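Local structure of glycerol-3-phosphate dehydrogenase [NAD(+)] (Dunaliella salina, 6IUY) at residues V298-H303 / A333-I338; C350-F355 / G559-G564; P389-Q394 / G456-G461. The protein probably interconverts dihydroxyacetone phosphate and sn-glycerol 3-phosphate with NAD(H), its fused phosphatase-like domain enabling direct conversion to glycerol. All blocks are in the same frame, centred on the assembly; numbering follows the deposited sequence.

Interaction 1: V298-H303 / A333-I338. With NAD (nicotinamide-adenine-dinucleotide), chain C.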
# COMPACT_ATOMS: atom_id res chain seq x y z
N VAL A 298 12.57 3.58 -34.23
CA VAL A 298 12.85 2.16 -34.22
C VAL A 298 14.34 1.93 -34.42
O VAL A 298 14.85 2.12 -35.52
CB VAL A 298 12.10 1.41 -35.33
CG1 VAL A 298 12.31 -0.10 -35.20
CG2 VAL A 298 10.61 1.74 -35.30
N HIS A 299 15.04 1.53 -33.36
CA HIS A 299 16.45 1.20 -33.47
C HIS A 299 16.68 0.19 -34.58
O HIS A 299 15.96 -0.81 -34.66
CB HIS A 299 16.98 0.64 -32.16
CG HIS A 299 18.40 0.19 -32.22
ND1 HIS A 299 18.76 -1.15 -32.25
CD2 HIS A 299 19.56 0.89 -32.24
CE1 HIS A 299 20.08 -1.24 -32.29
NE2 HIS A 299 20.58 -0.02 -32.29
N GLU A 300 17.66 0.44 -35.45
CA GLU A 300 17.93 -0.48 -36.55
C GLU A 300 18.80 -1.61 -36.06
O GLU A 300 19.84 -1.38 -35.47
CB GLU A 300 18.61 0.23 -37.71
CG GLU A 300 18.83 -0.66 -38.91
CD GLU A 300 19.46 0.09 -40.10
OE1 GLU A 300 20.68 -0.06 -40.31
OE2 GLU A 300 18.74 0.82 -40.81
N GLU A 301 18.38 -2.84 -36.32
CA GLU A 301 19.19 -3.99 -35.92
C GLU A 301 19.79 -4.63 -37.17
O GLU A 301 19.14 -4.64 -38.23
CB GLU A 301 18.34 -5.00 -35.13
CG GLU A 301 17.74 -4.39 -33.89
CD GLU A 301 16.84 -5.35 -33.11
OE1 GLU A 301 17.35 -6.18 -32.33
OE2 GLU A 301 15.61 -5.25 -33.27
N LYS A 302 21.01 -5.14 -37.02
CA LYS A 302 21.79 -5.71 -38.12
C LYS A 302 21.05 -6.79 -38.89
O LYS A 302 21.16 -6.85 -40.11
CB LYS A 302 23.12 -6.26 -37.60
CG LYS A 302 24.11 -5.17 -37.25
CD LYS A 302 25.34 -5.72 -36.54
CE LYS A 302 26.23 -4.59 -36.01
NZ LYS A 302 27.35 -5.09 -35.16
N HIS A 303 20.27 -7.61 -38.20
CA HIS A 303 19.67 -8.78 -38.86
C HIS A 303 18.37 -8.42 -39.58
O HIS A 303 17.78 -9.26 -40.27
CB HIS A 303 19.44 -9.91 -37.84
CG HIS A 303 18.52 -9.55 -36.72
ND1 HIS A 303 17.15 -9.58 -36.85
CD2 HIS A 303 18.77 -9.13 -35.46
CE1 HIS A 303 16.60 -9.19 -35.72
NE2 HIS A 303 17.56 -8.91 -34.86
N ALA A 333 7.03 5.11 -38.47
CA ALA A 333 8.29 4.62 -37.94
C ALA A 333 9.47 5.19 -38.69
O ALA A 333 9.45 5.26 -39.91
CB ALA A 333 8.32 3.11 -38.03
N THR A 334 10.51 5.54 -37.96
CA THR A 334 11.77 5.88 -38.59
C THR A 334 12.93 5.44 -37.72
O THR A 334 12.83 5.39 -36.50
CB THR A 334 11.90 7.38 -38.86
OG1 THR A 334 13.28 7.69 -39.06
CG2 THR A 334 11.38 8.19 -37.67
N SER A 335 14.05 5.15 -38.37
CA SER A 335 15.24 4.64 -37.70
C SER A 335 16.20 5.73 -37.31
O SER A 335 17.21 5.46 -36.68
CB SER A 335 15.98 3.66 -38.59
OG SER A 335 16.58 4.36 -39.66
N ASP A 336 15.91 6.97 -37.71
CA ASP A 336 16.83 8.06 -37.34
C ASP A 336 16.33 8.77 -36.10
O ASP A 336 15.25 9.33 -36.09
CB ASP A 336 16.99 9.07 -38.49
CG ASP A 336 18.16 9.98 -38.27
OD1 ASP A 336 19.26 9.65 -38.77
OD2 ASP A 336 18.02 10.99 -37.57
N LEU A 337 17.15 8.75 -35.06
CA LEU A 337 16.74 9.19 -33.74
C LEU A 337 16.54 10.70 -33.70
O LEU A 337 15.57 11.19 -33.14
CB LEU A 337 17.76 8.76 -32.69
CG LEU A 337 17.51 9.31 -31.29
CD1 LEU A 337 16.17 8.83 -30.72
CD2 LEU A 337 18.64 8.96 -30.37
N ILE A 338 17.46 11.44 -34.32
CA ILE A 338 17.37 12.90 -34.37
C ILE A 338 16.13 13.32 -35.15
O ILE A 338 15.36 14.18 -34.73
CB ILE A 338 18.62 13.53 -35.01
CG1 ILE A 338 19.88 13.07 -34.26
CG2 ILE A 338 18.51 15.07 -35.02
CD1 ILE A 338 19.75 13.25 -32.76
PA NAD C . 11.85 -4.87 -25.21
O1A NAD C . 10.78 -5.44 -26.05
O2A NAD C . 12.09 -5.63 -23.91
O5B NAD C . 13.27 -4.86 -26.00
C5B NAD C . 13.29 -4.85 -27.44
C4B NAD C . 13.90 -3.52 -27.94
O4B NAD C . 15.17 -3.47 -27.63
C3B NAD C . 13.88 -3.50 -29.48
O3B NAD C . 12.91 -2.70 -29.97
C2B NAD C . 15.27 -2.96 -29.87
O2B NAD C . 15.09 -1.91 -30.91
C1B NAD C . 15.75 -2.49 -28.76
N9A NAD C . 17.15 -2.54 -28.80
C8A NAD C . 17.96 -3.61 -28.95
N7A NAD C . 19.23 -3.16 -28.93
C5A NAD C . 19.21 -1.81 -28.79
C6A NAD C . 20.21 -0.85 -28.74
N6A NAD C . 21.62 -1.09 -28.82
N1A NAD C . 19.90 0.44 -28.58
C2A NAD C . 18.59 0.81 -28.49
N3A NAD C . 17.61 -0.12 -28.55
C4A NAD C . 17.93 -1.42 -28.71
O3 NAD C . 11.46 -3.35 -24.87
PN NAD C . 10.13 -2.83 -24.13
O1N NAD C . 9.15 -3.97 -23.92
O2N NAD C . 9.47 -1.73 -24.93
O5D NAD C . 10.57 -2.34 -22.70
C5D NAD C . 11.35 -1.17 -22.53
C4D NAD C . 11.06 -0.63 -21.13
O4D NAD C . 9.78 -0.76 -20.84
C3D NAD C . 11.81 -1.47 -20.12
O3D NAD C . 12.44 -0.66 -19.25
C2D NAD C . 10.71 -2.30 -19.39
O2D NAD C . 11.23 -2.63 -18.04
C1D NAD C . 9.68 -1.51 -19.41
N1N NAD C . 8.39 -2.17 -19.34
C2N NAD C . 8.10 -3.31 -20.07
C3N NAD C . 6.85 -3.90 -19.98
C7N NAD C . 6.57 -5.19 -20.79
O7N NAD C . 5.61 -5.89 -20.53
N7N NAD C . 7.47 -5.52 -21.87
C4N NAD C . 5.87 -3.37 -19.17
C5N NAD C . 6.14 -2.22 -18.45
C6N NAD C . 7.40 -1.63 -18.56
O HOH W 1 18.76 3.39 -35.70
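A333 CB lies 3.8 Å from V298 CG2, the branch of the valine anti to its carbonyl carbon, and I312 of helix 307-315 touches both side chains. One residue on, T334 O accepts the backbone N-H of V298 at 2.9 Å and 167°, prolonging the parallel pairing that T334 also makes with M296. This is the edge of the sheet in the Rossmann-type NAD-binding domain, and the loop beginning at V298 holds the adenine. The H299 ring lies nearly parallel to the base, with NAD C6A 3.5 Å above the centre of one face. H299 CG stands anti to its backbone N (chi1 176°), a rotation that carries the imidazole out to the cofactor. S335 CA approaches V298 O at 3.4 Å, a CA-H...O contact. A water bridges the two segments, donating to S335 O at 2.8 Å and accepting from E300 N at 3.2 Å. S335 OG is hydrogen-bonded to R306, which also forms a long, weak ion pair with E300. D336 N donates back to T334 OG1 at 3.0 Å, an ST turn, and D336 occupies the N-cap of helix 337-342, its OD2 bonded to the backbone N of E339.

Interaction 2: C350-F355 / G559-G564. With NAD (nicotinamide-adenine-dinucleotide), chain C.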
# COMPACT_ATOMS: atom_id res chain seq x y z
N CYS A 350 10.67 5.18 -23.92
CA CYS A 350 10.32 3.79 -23.62
C CYS A 350 11.29 2.81 -24.29
O CYS A 350 10.93 2.13 -25.24
CB CYS A 350 8.89 3.47 -24.04
SG CYS A 350 8.25 1.92 -23.33
N ALA A 351 12.52 2.74 -23.80
CA ALA A 351 13.50 1.82 -24.36
C ALA A 351 14.14 1.08 -23.21
O ALA A 351 14.20 1.64 -22.13
CB ALA A 351 14.56 2.59 -25.18
N PRO A 352 14.62 -0.16 -23.43
CA PRO A 352 15.30 -0.90 -22.35
C PRO A 352 16.34 -0.03 -21.70
O PRO A 352 17.10 0.65 -22.42
CB PRO A 352 15.94 -2.09 -23.08
CG PRO A 352 15.06 -2.31 -24.25
CD PRO A 352 14.61 -0.92 -24.69
N HIS A 353 16.40 -0.01 -20.37
CA HIS A 353 17.09 1.09 -19.71
C HIS A 353 18.60 1.15 -19.90
O HIS A 353 19.20 2.20 -19.69
CB HIS A 353 16.77 1.08 -18.22
CG HIS A 353 17.54 0.06 -17.45
ND1 HIS A 353 17.11 -1.24 -17.29
CD2 HIS A 353 18.70 0.15 -16.76
CE1 HIS A 353 17.97 -1.90 -16.54
NE2 HIS A 353 18.95 -1.08 -16.21
N GLN A 354 19.24 0.06 -20.31
CA GLN A 354 20.69 0.13 -20.50
C GLN A 354 21.09 1.03 -21.67
O GLN A 354 22.25 1.44 -21.78
CB GLN A 354 21.27 -1.26 -20.72
CG GLN A 354 20.71 -1.94 -21.92
CD GLN A 354 19.57 -2.86 -21.57
OE1 GLN A 354 18.62 -2.46 -20.88
NE2 GLN A 354 19.63 -4.10 -22.05
N PHE A 355 20.13 1.35 -22.52
CA PHE A 355 20.38 2.13 -23.73
C PHE A 355 20.11 3.61 -23.52
O PHE A 355 20.45 4.44 -24.38
CB PHE A 355 19.53 1.61 -24.90
CG PHE A 355 19.80 0.18 -25.24
CD1 PHE A 355 21.11 -0.25 -25.44
CD2 PHE A 355 18.78 -0.73 -25.29
CE1 PHE A 355 21.37 -1.57 -25.72
CE2 PHE A 355 19.03 -2.06 -25.57
CZ PHE A 355 20.34 -2.48 -25.79
N GLY A 559 14.64 -11.36 -28.51
CA GLY A 559 15.04 -9.98 -28.76
C GLY A 559 14.72 -9.01 -27.64
O GLY A 559 15.41 -8.00 -27.50
N GLN A 560 13.69 -9.31 -26.83
CA GLN A 560 13.30 -8.42 -25.74
C GLN A 560 14.35 -8.46 -24.64
O GLN A 560 15.18 -9.38 -24.59
CB GLN A 560 11.92 -8.77 -25.19
CG GLN A 560 10.81 -8.74 -26.25
CD GLN A 560 9.46 -9.15 -25.72
OE1 GLN A 560 9.16 -9.00 -24.52
NE2 GLN A 560 8.62 -9.69 -26.59
N LYS A 561 14.32 -7.45 -23.77
CA LYS A 561 15.40 -7.23 -22.81
C LYS A 561 14.98 -7.50 -21.35
O LYS A 561 13.99 -6.96 -20.84
CB LYS A 561 15.93 -5.79 -22.94
CG LYS A 561 16.49 -5.47 -24.34
CD LYS A 561 17.66 -6.39 -24.67
CE LYS A 561 18.21 -6.19 -26.09
NZ LYS A 561 19.35 -7.14 -26.38
N LEU A 562 15.77 -8.34 -20.70
CA LEU A 562 15.64 -8.66 -19.29
C LEU A 562 16.11 -7.46 -18.47
O LEU A 562 17.20 -6.94 -18.71
CB LEU A 562 16.48 -9.90 -18.97
CG LEU A 562 16.35 -10.54 -17.58
CD1 LEU A 562 14.95 -11.16 -17.41
CD2 LEU A 562 17.44 -11.57 -17.38
N GLN A 563 15.31 -7.01 -17.50
CA GLN A 563 15.68 -5.78 -16.80
C GLN A 563 16.04 -5.98 -15.32
O GLN A 563 16.75 -5.16 -14.74
CB GLN A 563 14.56 -4.76 -16.93
CG GLN A 563 14.23 -4.38 -18.35
CD GLN A 563 15.24 -3.38 -18.96
OE1 GLN A 563 15.00 -2.16 -18.95
NE2 GLN A 563 16.34 -3.89 -19.51
N GLY A 564 15.55 -7.07 -14.71
CA GLY A 564 15.75 -7.29 -13.27
C GLY A 564 17.17 -7.59 -12.76
O GLY A 564 17.57 -7.18 -11.65
PA NAD C . 11.85 -4.87 -25.21
O1A NAD C . 10.78 -5.44 -26.05
O2A NAD C . 12.09 -5.63 -23.91
O5B NAD C . 13.27 -4.86 -26.00
C5B NAD C . 13.29 -4.85 -27.44
C4B NAD C . 13.90 -3.52 -27.94
O4B NAD C . 15.17 -3.47 -27.63
C3B NAD C . 13.88 -3.50 -29.48
O3B NAD C . 12.91 -2.70 -29.97
C2B NAD C . 15.27 -2.96 -29.87
O2B NAD C . 15.09 -1.91 -30.91
C1B NAD C . 15.75 -2.49 -28.76
N9A NAD C . 17.15 -2.54 -28.80
C8A NAD C . 17.96 -3.61 -28.95
N7A NAD C . 19.23 -3.16 -28.93
C5A NAD C . 19.21 -1.81 -28.79
C6A NAD C . 20.21 -0.85 -28.74
N6A NAD C . 21.62 -1.09 -28.82
N1A NAD C . 19.90 0.44 -28.58
C2A NAD C . 18.59 0.81 -28.49
N3A NAD C . 17.61 -0.12 -28.55
C4A NAD C . 17.93 -1.42 -28.71
O3 NAD C . 11.46 -3.35 -24.87
PN NAD C . 10.13 -2.83 -24.13
O1N NAD C . 9.15 -3.97 -23.92
O2N NAD C . 9.47 -1.73 -24.93
O5D NAD C . 10.57 -2.34 -22.70
C5D NAD C . 11.35 -1.17 -22.53
C4D NAD C . 11.06 -0.63 -21.13
O4D NAD C . 9.78 -0.76 -20.84
C3D NAD C . 11.81 -1.47 -20.12
O3D NAD C . 12.44 -0.66 -19.25
C2D NAD C . 10.71 -2.30 -19.39
O2D NAD C . 11.23 -2.63 -18.04
C1D NAD C . 9.68 -1.51 -19.41
N1N NAD C . 8.39 -2.17 -19.34
C2N NAD C . 8.10 -3.31 -20.07
C3N NAD C . 6.85 -3.90 -19.98
C7N NAD C . 6.57 -5.19 -20.79
O7N NAD C . 5.61 -5.89 -20.53
N7N NAD C . 7.47 -5.52 -21.87
C4N NAD C . 5.87 -3.37 -19.17
C5N NAD C . 6.14 -2.22 -18.45
C6N NAD C . 7.40 -1.63 -18.56
O HOH W 2 19.20 -6.83 -20.82
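Q563 reaches across to H353 and Q354 while its stem runs along the ribose at the nicotinamide end of NAD. Its CB is on the outer limit of contact with that sugar, and CG approaches NAD O2D at 3.5 Å. A bend at chi2 (-78°) then turns CD toward the backbone of H353. OE1 is gripped by three donors. H353 N-H meets it at 2.9 Å and 174°, in the carbonyl plane on a lone pair; H353 ND1 comes at 2.8 Å from above that plane, although OE1 itself lies in the imidazole plane; and NAD O3D donates at 3.0 Å. The far imidazole nitrogen, NE2, is bonded to E570, which with Q563 fixes the ring's rotation. At the other tip, Q563 NE2 donates to a lone pair of Q354 OE1 at 3.0 Å, the two amides being only 21° from coplanar. A leucine in place of Q563 would probably leave H353 N, H353 ND1 and the ribose hydroxyl without their shared acceptor, and free the Q354 amide to turn. Beside this network P352 CG presses on K561 CG at 3.5 Å, tighter than usual for two carbons, while K561 N donates to NAD O2A at 2.9 Å. F355 lays one ring face on the adenine and has Q354 CG over the other. Together these contacts line part of the NAD cleft between the Rossmann-type domain and the helical domain that follows it, as in NAD-dependent glycerol-3-phosphate dehydrogenases.

Interaction 3: P389-Q394 / G456-G461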
# COMPACT_ATOMS: atom_id res chain seq x y z
N PRO A 389 21.51 6.33 -7.02
CA PRO A 389 20.58 5.98 -8.10
C PRO A 389 20.21 7.15 -8.99
O PRO A 389 19.81 8.20 -8.47
CB PRO A 389 19.35 5.49 -7.35
CG PRO A 389 19.38 6.25 -6.08
CD PRO A 389 20.84 6.37 -5.70
N GLN A 390 20.32 6.99 -10.30
CA GLN A 390 19.74 7.95 -11.23
C GLN A 390 18.66 7.24 -12.03
O GLN A 390 18.97 6.37 -12.84
CB GLN A 390 20.81 8.55 -12.15
CG GLN A 390 20.27 9.40 -13.28
CD GLN A 390 21.36 9.97 -14.19
OE1 GLN A 390 22.04 9.23 -14.91
NE2 GLN A 390 21.52 11.29 -14.17
N LEU A 391 17.39 7.57 -11.79
CA LEU A 391 16.31 6.93 -12.54
C LEU A 391 16.17 7.61 -13.90
O LEU A 391 16.72 8.68 -14.13
CB LEU A 391 14.99 6.98 -11.76
CG LEU A 391 15.12 6.40 -10.35
CD1 LEU A 391 13.80 6.44 -9.59
CD2 LEU A 391 15.67 4.99 -10.44
N ILE A 392 15.42 7.00 -14.80
CA ILE A 392 15.38 7.55 -16.14
C ILE A 392 14.88 9.00 -16.15
O ILE A 392 15.41 9.84 -16.89
CB ILE A 392 14.52 6.72 -17.08
CG1 ILE A 392 14.98 5.26 -17.01
CG2 ILE A 392 14.64 7.27 -18.53
CD1 ILE A 392 16.50 5.12 -17.00
N SER A 393 13.88 9.30 -15.33
CA SER A 393 13.32 10.64 -15.35
C SER A 393 14.35 11.66 -14.85
O SER A 393 14.38 12.80 -15.31
CB SER A 393 12.04 10.72 -14.52
OG SER A 393 12.33 11.04 -13.18
N GLN A 394 15.22 11.26 -13.93
CA GLN A 394 16.25 12.17 -13.46
C GLN A 394 17.32 12.31 -14.53
O GLN A 394 17.98 13.34 -14.63
CB GLN A 394 16.88 11.70 -12.15
CG GLN A 394 15.89 11.36 -11.03
CD GLN A 394 16.58 10.74 -9.83
OE1 GLN A 394 17.20 9.68 -9.92
NE2 GLN A 394 16.50 11.42 -8.69
N GLY A 456 8.49 8.24 -6.07
CA GLY A 456 7.99 7.00 -5.50
C GLY A 456 7.50 6.00 -6.54
O GLY A 456 7.83 4.81 -6.47
N ALA A 457 6.70 6.49 -7.49
CA ALA A 457 6.23 5.70 -8.62
C ALA A 457 7.40 5.10 -9.38
O ALA A 457 7.42 3.90 -9.71
CB ALA A 457 5.38 6.55 -9.57
N GLU A 458 8.39 5.94 -9.65
CA GLU A 458 9.45 5.56 -10.55
C GLU A 458 10.36 4.54 -9.88
O GLU A 458 10.76 3.59 -10.51
CB GLU A 458 10.27 6.78 -11.01
CG GLU A 458 11.16 6.44 -12.19
CD GLU A 458 11.84 7.66 -12.79
OE1 GLU A 458 11.99 8.66 -12.07
OE2 GLU A 458 12.21 7.59 -13.99
N MET A 459 10.68 4.75 -8.60
CA MET A 459 11.55 3.81 -7.89
C MET A 459 10.83 2.46 -7.66
O MET A 459 11.47 1.40 -7.70
CB MET A 459 12.01 4.41 -6.56
CG MET A 459 13.02 3.55 -5.84
SD MET A 459 14.65 3.47 -6.60
CE MET A 459 15.32 5.02 -6.01
N CYS A 460 9.52 2.49 -7.46
CA CYS A 460 8.75 1.25 -7.39
C CYS A 460 8.78 0.48 -8.70
O CYS A 460 9.03 -0.71 -8.71
CB CYS A 460 7.28 1.51 -7.02
SG CYS A 460 7.03 1.85 -5.28
N GLY A 461 8.49 1.17 -9.80
CA GLY A 461 8.59 0.54 -11.10
C GLY A 461 9.94 -0.14 -11.35
O GLY A 461 9.99 -1.22 -11.89
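The β-hairpin built on strands 382-385 and 388-391 leads into helix 392-400, with L391 at its N-cap, and here S393 is gripped by E458 of helix 454-477, a contact between the N-terminal and C-terminal family regions of the dehydrogenase. The axes of strand 389-391 and helix segment 456-461 approach to 9.9 Å, their directions 103° apart. E458 points across to the junction in extended form, its CG anti to the backbone N (chi1 -167°). Both carboxylate oxygens are used: S393 N donates to the syn lone pair of E458 OE2 at 2.7 Å and 154°, and S393 OG donates to E458 OE1 at 2.6 Å, on the syn side and somewhat out of the carboxylate plane. This two-point grip fixes the carboxylate's rotation, and the amide end of helix 392-400 would probably favour its negative form in this buried place. L391 lies antiparallel to it, CB 3.4 Å from E458 CD and CD1 against E458 CG. V406 of strand 404-408 touches both S393 and E458, whereas helix 481-502 packs on M459. The apolar flank is completed by M459, bent so that its CE meets P389 CG at 4.2 Å while its CB lies 4.1 Å from L391 CD1.

In the fold
Within the dehydrogenase part, interaction 1 comes first: 298-303 and 333-338 close a short loop of 29 residues that carries helix 307-315, at the edge of the Rossmann-type sheet. It is complete before interaction 2 opens at 350-355. That contact spans 203 residues and joins the nucleotide-binding domain of the dehydrogenase to 559-564, just before helix 564-577. Interaction 3 falls wholly within this span, its own loop of 61 residues running from the hairpin to helix 454-477. Interactions 1 and 2 do not touch, their centres about 16 Å apart, but NAD bridges them. Interactions 2 and 3 meet directly, H353 CB packing 4.2 Å from I392 CD1.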